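Local coordinates for sugar ABC transporter substrate-binding protein (Treponema pallidum subsp. pallidum, PDB 5U2P) that probably captures a small solute, perhaps a sugar, in the periplasm and delivers it to an ABC transporter for uptake, at residues P121-P124 / Y125-F129. Sequence-based numbering, arbitrary orientation.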
loop_
_atom_site.group_PDB
_atom_site.type_symbol
_atom_site.label_atom_id
_atom_site.label_comp_id
_atom_site.label_asym_id
_atom_site.label_seq_id
_atom_site.Cartn_x
_atom_site.Cartn_y
_atom_site.Cartn_z
ATOM N N PRO A 121 -9.033 0.965 7.786
ATOM C CA PRO A 121 -9.277 -0.242 6.996
ATOM C C PRO A 121 -10.753 -0.437 6.736
ATOM O O PRO A 121 -11.573 -0.179 7.628
ATOM C CB PRO A 121 -8.743 -1.367 7.879
ATOM C CG PRO A 121 -7.913 -0.689 8.918
ATOM C CD PRO A 121 -8.472 0.644 9.104
ATOM N N THR A 122 -11.103 -0.904 5.538
ATOM C CA THR A 122 -12.498 -1.157 5.223
ATOM C C THR A 122 -12.693 -2.450 4.445
ATOM O O THR A 122 -11.845 -2.834 3.622
ATOM C CB THR A 122 -13.105 -0.014 4.394
ATOM O OG1 THR A 122 -12.330 0.171 3.204
ATOM C CG2 THR A 122 -13.125 1.288 5.199
ATOM N N ASP A 123 -13.811 -3.113 4.730
ATOM C CA ASP A 123 -14.298 -4.223 3.911
ATOM C C ASP A 123 -15.026 -3.619 2.722
ATOM O O ASP A 123 -15.029 -2.401 2.565
ATOM C CB ASP A 123 -15.179 -5.169 4.746
ATOM C CG ASP A 123 -16.624 -4.694 4.904
ATOM O OD1 ASP A 123 -16.933 -3.485 4.783
ATOM O OD2 ASP A 123 -17.475 -5.567 5.176
ATOM N N PRO A 124 -15.617 -4.458 1.861
ATOM C CA PRO A 124 -16.187 -3.855 0.647
ATOM C C PRO A 124 -17.443 -3.018 0.920
ATOM O O PRO A 124 -17.929 -2.339 0.010
ATOM C CB PRO A 124 -16.501 -5.073 -0.232
ATOM C CG PRO A 124 -15.572 -6.159 0.255
ATOM C CD PRO A 124 -15.470 -5.920 1.744
ATOM N N TYR A 125 -17.946 -3.072 2.152
ATOM C CA TYR A 125 -19.084 -2.268 2.579
ATOM C C TYR A 125 -18.645 -1.025 3.330
ATOM O O TYR A 125 -19.484 -0.233 3.747
ATOM C CB TYR A 125 -20.013 -3.061 3.502
ATOM C CG TYR A 125 -20.778 -4.200 2.850
ATOM C CD1 TYR A 125 -21.950 -3.963 2.143
ATOM C CD2 TYR A 125 -20.337 -5.518 2.972
ATOM C CE1 TYR A 125 -22.646 -5.001 1.559
ATOM C CE2 TYR A 125 -21.038 -6.563 2.393
ATOM C CZ TYR A 125 -22.182 -6.297 1.689
ATOM O OH TYR A 125 -22.877 -7.345 1.122
ATOM N N GLY A 126 -17.341 -0.881 3.551
ATOM C CA GLY A 126 -16.833 0.307 4.217
ATOM C C GLY A 126 -16.664 0.160 5.724
ATOM O O GLY A 126 -16.456 1.155 6.430
ATOM N N LYS A 127 -16.746 -1.067 6.221
ATOM C CA LYS A 127 -16.734 -1.308 7.674
ATOM C C LYS A 127 -15.356 -1.731 8.160
ATOM O O LYS A 127 -14.608 -2.378 7.440
ATOM C CB LYS A 127 -17.767 -2.371 8.042
ATOM C CG LYS A 127 -19.211 -1.892 7.914
ATOM C CD LYS A 127 -20.160 -2.792 8.691
ATOM C CE LYS A 127 -21.555 -2.181 8.788
ATOM N NZ LYS A 127 -22.095 -1.810 7.449
ATOM N N THR A 128 -15.029 -1.353 9.390
ATOM C CA THR A 128 -13.700 -1.584 9.954
ATOM C C THR A 128 -13.792 -2.734 10.942
ATOM O O THR A 128 -14.543 -2.642 11.914
ATOM C CB THR A 128 -13.173 -0.314 10.692
ATOM O OG1 THR A 128 -13.050 0.773 9.765
ATOM C CG2 THR A 128 -11.825 -0.566 11.349
ATOM N N PHE A 129 -13.033 -3.805 10.716
ATOM C CA PHE A 129 -13.120 -5.001 11.561
ATOM C C PHE A 129 -11.838 -5.305 12.361
ATOM O O PHE A 129 -11.743 -6.347 13.007
ATOM C CB PHE A 129 -13.487 -6.223 10.696
ATOM C CG PHE A 129 -14.949 -6.299 10.334
ATOM C CD1 PHE A 129 -15.889 -6.686 11.273
ATOM C CD2 PHE A 129 -15.379 -5.984 9.055
ATOM C CE1 PHE A 129 -17.236 -6.768 10.942
ATOM C CE2 PHE A 129 -16.716 -6.060 8.729
ATOM C CZ PHE A 129 -17.638 -6.444 9.673
#
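Asp-123 folds back onto Tyr-125 and Lys-127 in a local chain reversal, built on a type I beta turn from Asp-123 to Gly-126, in the loop between helix 101-104 and strand 131-132, the latter an edge strand of the five-stranded sheet. The turn is closed by Gly-126 N donating to Asp-123 O (2.9 Å), and the chain pairs again just behind it, where Asp-123 N donates to Lys-127 O (2.9 Å). Farther back, Thr-128 OG1 donates a hydrogen bond to Pro-121 O (2.8 Å), almost in line with that carbonyl.

The carboxylate of Asp-123 shows how the first residue of a turn can hold it from within. With CG placed between its own backbone N and carbonyl carbon (chi1 82°), the group curls over the turn, and Asp-123 OD1 accepts from Tyr-125 N and Lys-127 N, each at 2.8 Å. The two donors arrive from opposite faces of the carboxylate plane; the Lys-127 bond is nearly straight (168° at the hydrogen), whereas that from Tyr-125 is more bent. The bond from Tyr-125 makes this an Asx turn laid over the beta turn. The other oxygen, Asp-123 OD2, lies at the ring edges of both Tyr-125 and Phe-129, 3.7 Å from Phe-129 CE2, and is hydrogen-bonded to Tyr-102 OH of helix 101-104. Gly-126 takes positive phi (94°), where a side chain would be jammed against the carbonyl O of Tyr-125, and Thr-122 CG2 rests beside the carbonyl of Gly-126.

One buried acid thus serves both the turn and its neighbouring helix: the converging N-H groups and the tyrosine hydroxyl would be expected to stabilise its negative charge and fix the carboxylate's rotation.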